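Local coordinates for lantibiotic dehydratase (Microbispora corallina, PDB 5EHK), which probably dehydrates serine and threonine residues of the precursor peptide of the lantibiotic NAI-107, in a reaction that depends on aminoacyl-tRNA, at residues A[935-938]-A[939-942]; A[876-879]-A[880-884]. All coordinates share one frame; numbering follows the deposited sequence.

Interaction 1. Residues A[935-938]-A[939-942]; sequences ISLL and RLTR
Ile935 and Arg939, one helical turn apart, lie alongside each other and point the same way, and the arginine can be followed outward from its root. CB of Arg939 sits 3.4 Å from Ile935 O, the carbonyl that also accepts the backbone N-H of Arg939 in a 3.0 Å bond from Arg939 N to Ile935 O. With CG anti to the carbonyl carbon (chi1 -72°), the chain turns back over the preceding turn, and CG comes within 3.2 Å of Ile935 O. CD then meets the methyl CG2 of Ile935 at 4.0 Å, an aliphatic contact made before the chain bends at chi3 (66°). At the guanidinium, NH1 reaches Arg836 O of helix 828-837 in a weak hydrogen bond. The bond from Arg939 N to Ile935 O belongs to the ordinary i to i+4 ladder of helix 920-942. Its next rungs run from Leu940 N to Ser936 O at 3.1 Å and from Thr941 N to Leu937 O at 2.9 Å, while the one from Arg942 N to Leu938 O is weak. Leu938 O is additionally bonded by NH1 of Arg836. On another side of the helix, Leu937 CD2 and Leu940 CD1 only graze at 4.5 Å, and both leucines lean on helix 1034-1042. Arg942 directs NH2 into salt bridges with Asp833 and Asp837.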
loop_
_atom_site.group_PDB
_atom_site.type_symbol
_atom_site.label_atom_id
_atom_site.label_comp_id
_atom_site.label_asym_id
_atom_site.label_seq_id
_atom_site.Cartn_x
_atom_site.Cartn_y
_atom_site.Cartn_z
ATOM N N ILE A 935 8.258 -2.431 -35.784
ATOM C CA ILE A 935 7.339 -1.533 -36.463
ATOM C C ILE A 935 6.750 -2.178 -37.729
ATOM O O ILE A 935 5.541 -2.096 -37.971
ATOM C CB ILE A 935 8.022 -0.205 -36.797
ATOM C CG1 ILE A 935 8.361 0.515 -35.503
ATOM C CG2 ILE A 935 7.150 0.645 -37.683
ATOM C CD1 ILE A 935 8.948 1.864 -35.735
ATOM N N SER A 936 7.605 -2.826 -38.521
ATOM C CA SER A 936 7.174 -3.546 -39.727
ATOM C C SER A 936 6.119 -4.602 -39.430
ATOM O O SER A 936 5.080 -4.667 -40.108
ATOM C CB SER A 936 8.359 -4.262 -40.362
ATOM O OG SER A 936 8.969 -3.467 -41.347
ATOM N N LEU A 937 6.399 -5.407 -38.399
ATOM C CA LEU A 937 5.539 -6.492 -37.985
ATOM C C LEU A 937 4.198 -5.970 -37.442
ATOM O O LEU A 937 3.124 -6.484 -37.776
ATOM C CB LEU A 937 6.262 -7.340 -36.944
ATOM C CG LEU A 937 7.476 -8.127 -37.437
ATOM C CD1 LEU A 937 8.103 -8.933 -36.320
ATOM C CD2 LEU A 937 7.113 -9.055 -38.596
ATOM N N LEU A 938 4.257 -4.922 -36.629
ATOM C CA LEU A 938 3.041 -4.339 -36.090
ATOM C C LEU A 938 2.164 -3.806 -37.211
ATOM O O LEU A 938 0.944 -3.894 -37.133
ATOM C CB LEU A 938 3.368 -3.231 -35.087
ATOM C CG LEU A 938 3.890 -3.731 -33.740
ATOM C CD1 LEU A 938 4.522 -2.595 -32.943
ATOM C CD2 LEU A 938 2.767 -4.401 -32.946
ATOM N N ARG A 939 2.796 -3.248 -38.246
ATOM C CA ARG A 939 2.071 -2.702 -39.385
ATOM C C ARG A 939 1.400 -3.804 -40.214
ATOM O O ARG A 939 0.298 -3.606 -40.728
ATOM C CB ARG A 939 2.973 -1.834 -40.256
ATOM C CG ARG A 939 3.335 -0.506 -39.645
ATOM C CD ARG A 939 4.374 0.232 -40.487
ATOM N NE ARG A 939 3.793 0.605 -41.768
ATOM C CZ ARG A 939 3.203 1.769 -42.003
ATOM N NH1 ARG A 939 3.168 2.691 -41.046
ATOM N NH2 ARG A 939 2.670 2.018 -43.199
ATOM N N LEU A 940 2.048 -4.960 -40.337
ATOM C CA LEU A 940 1.397 -6.099 -40.991
ATOM C C LEU A 940 0.191 -6.485 -40.156
ATOM O O LEU A 940 -0.908 -6.713 -40.666
ATOM C CB LEU A 940 2.332 -7.304 -41.130
ATOM C CG LEU A 940 3.547 -7.161 -42.048
ATOM C CD1 LEU A 940 4.380 -8.443 -42.075
ATOM C CD2 LEU A 940 3.129 -6.746 -43.456
ATOM N N THR A 941 0.417 -6.553 -38.854
ATOM C CA THR A 941 -0.578 -7.033 -37.892
ATOM C C THR A 941 -1.893 -6.203 -37.835
ATOM O O THR A 941 -2.951 -6.725 -37.478
ATOM C CB THR A 941 0.115 -7.228 -36.529
ATOM O OG1 THR A 941 0.358 -8.625 -36.336
ATOM C CG2 THR A 941 -0.661 -6.636 -35.382
ATOM N N ARG A 942 -1.827 -4.928 -38.218
ATOM C CA ARG A 942 -3.026 -4.103 -38.289
ATOM C C ARG A 942 -3.976 -4.618 -39.367
ATOM O O ARG A 942 -5.194 -4.539 -39.212
ATOM C CB ARG A 942 -2.677 -2.634 -38.583
ATOM C CG ARG A 942 -3.878 -1.743 -38.957
ATOM C CD ARG A 942 -3.452 -0.349 -39.435
ATOM N NE ARG A 942 -3.160 0.520 -38.307
ATOM C CZ ARG A 942 -2.568 1.704 -38.405
ATOM N NH1 ARG A 942 -2.220 2.178 -39.594
ATOM N NH2 ARG A 942 -2.314 2.413 -37.302
#

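Interaction 2. Residues A[876-879]-A[880-884]; sequences EKLW and AGLLP
Lys877 O receives two backbone N-H groups from the following turn: Leu882 N at 2.8 Å, nearly in line with the carbonyl, and Gly881 N more weakly at 3.1 Å. Leu878 O likewise takes the N-H five residues on, with Leu883 N 2.8 Å from Leu878 O, whereas one residue before Lys877 Glu876 O still takes the usual i to i+4 N-H, from Ala880 N at 2.9 Å. The helix 875-895 therefore widens here into a pi-type turn, a local bulge in which an extra residue is accommodated. Just beyond it, Pro884 has no N-H to give, and the helix kinks. Although these wider backbone bonds span five residues, the side chains pair four residues apart. Leu878 and Leu882 run side by side, CD1 of the first 4.1 Å from CD2 of the second, and both rest on Leu820 of strand 819-824. Trp879 and Leu883 cross at a slant: the leucine, its CG anti to the backbone N (chi1 -180°), brings CD2 to 3.8 Å from CE3 of the indole. Here the helix faces the second subunit, whose Leu883 packs on Trp879 and whose Trp879 packs on Leu883, with Ala880 meeting Ala880 of that subunit.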
loop_
_atom_site.group_PDB
_atom_site.type_symbol
_atom_site.label_atom_id
_atom_site.label_comp_id
_atom_site.label_asym_id
_atom_site.label_seq_id
_atom_site.Cartn_x
_atom_site.Cartn_y
_atom_site.Cartn_z
ATOM N N GLU A 876 24.952 19.480 -32.549
ATOM C CA GLU A 876 24.270 20.640 -33.143
ATOM C C GLU A 876 23.036 20.240 -33.941
ATOM O O GLU A 876 21.949 20.792 -33.750
ATOM C CB GLU A 876 25.200 21.454 -34.048
ATOM C CG GLU A 876 26.342 22.188 -33.334
ATOM C CD GLU A 876 27.609 21.340 -33.152
ATOM O OE1 GLU A 876 27.563 20.096 -33.356
ATOM O OE2 GLU A 876 28.660 21.937 -32.813
ATOM N N LYS A 877 23.213 19.271 -34.834
ATOM C CA LYS A 877 22.132 18.790 -35.680
ATOM C C LYS A 877 20.991 18.238 -34.814
ATOM O O LYS A 877 19.808 18.492 -35.082
ATOM C CB LYS A 877 22.654 17.717 -36.644
ATOM C CG LYS A 877 23.546 18.239 -37.768
ATOM C CD LYS A 877 24.086 17.091 -38.598
ATOM C CE LYS A 877 24.756 17.562 -39.867
ATOM N NZ LYS A 877 25.246 16.383 -40.631
ATOM N N LEU A 878 21.361 17.507 -33.762
ATOM C CA LEU A 878 20.388 16.889 -32.871
ATOM C C LEU A 878 19.554 17.964 -32.160
ATOM O O LEU A 878 18.333 18.008 -32.295
ATOM C CB LEU A 878 21.102 15.992 -31.850
ATOM C CG LEU A 878 20.730 14.502 -31.756
ATOM C CD1 LEU A 878 20.707 13.761 -33.097
ATOM C CD2 LEU A 878 21.674 13.806 -30.814
ATOM N N TRP A 879 20.217 18.854 -31.434
ATOM C CA TRP A 879 19.506 19.784 -30.568
ATOM C C TRP A 879 18.998 21.066 -31.200
ATOM O O TRP A 879 18.072 21.676 -30.676
ATOM C CB TRP A 879 20.363 20.105 -29.358
ATOM C CG TRP A 879 20.605 18.901 -28.570
ATOM C CD1 TRP A 879 21.605 18.002 -28.744
ATOM C CD2 TRP A 879 19.817 18.429 -27.473
ATOM N NE1 TRP A 879 21.500 16.991 -27.819
ATOM C CE2 TRP A 879 20.408 17.229 -27.024
ATOM C CE3 TRP A 879 18.670 18.906 -26.824
ATOM C CZ2 TRP A 879 19.899 16.501 -25.953
ATOM C CZ3 TRP A 879 18.169 18.186 -25.767
ATOM C CH2 TRP A 879 18.781 16.992 -25.340
ATOM N N ALA A 880 19.568 21.492 -32.315
ATOM C CA ALA A 880 19.092 22.738 -32.907
ATOM C C ALA A 880 18.271 22.486 -34.164
ATOM O O ALA A 880 17.513 23.351 -34.619
ATOM C CB ALA A 880 20.243 23.668 -33.199
ATOM N N GLY A 881 18.413 21.285 -34.712
ATOM C CA GLY A 881 17.717 20.927 -35.932
ATOM C C GLY A 881 16.615 19.921 -35.687
ATOM O O GLY A 881 15.441 20.218 -35.918
ATOM N N LEU A 882 16.995 18.741 -35.204
ATOM C CA LEU A 882 16.059 17.647 -35.001
ATOM C C LEU A 882 15.066 17.922 -33.897
ATOM O O LEU A 882 13.873 17.721 -34.084
ATOM C CB LEU A 882 16.785 16.345 -34.694
ATOM C CG LEU A 882 15.847 15.194 -34.326
ATOM C CD1 LEU A 882 14.903 14.900 -35.489
ATOM C CD2 LEU A 882 16.659 13.950 -33.965
ATOM N N LEU A 883 15.551 18.372 -32.746
ATOM C CA LEU A 883 14.666 18.549 -31.596
ATOM C C LEU A 883 13.443 19.427 -31.848
ATOM O O LEU A 883 12.336 19.050 -31.472
ATOM C CB LEU A 883 15.419 19.069 -30.383
ATOM C CG LEU A 883 14.478 19.241 -29.202
ATOM C CD1 LEU A 883 13.983 17.875 -28.755
ATOM C CD2 LEU A 883 15.250 19.898 -28.112
ATOM N N PRO A 884 13.626 20.582 -32.504
ATOM C CA PRO A 884 12.426 21.398 -32.688
ATOM C C PRO A 884 11.484 20.856 -33.755
ATOM O O PRO A 884 10.282 21.128 -33.679
ATOM C CB PRO A 884 12.993 22.753 -33.112
ATOM C CG PRO A 884 14.397 22.744 -32.617
ATOM C CD PRO A 884 14.848 21.349 -32.803
#

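How the interactions relate
Both interactions lie within about two turns of one helix each, in the C-terminal lantibiotic dehydratase family region, 29 Å apart between centres and with about 14 Å between their nearest atoms, so neither touches the other. Each mixes buried leucines with exposed positions. Interaction 1 keeps regular alpha spacing and is set among helices 828-837 and 1034-1042, where arginines, carboxylates and a backbone carbonyl supply much of the outer chemistry. Interaction 2 departs from that spacing, lies against strand 819-824 of the four-stranded antiparallel sheet, and turns apolar side chains to the second subunit. Strand 853-861 of that same sheet meets Ile935 and Leu938, so the two helices both touch that sheet.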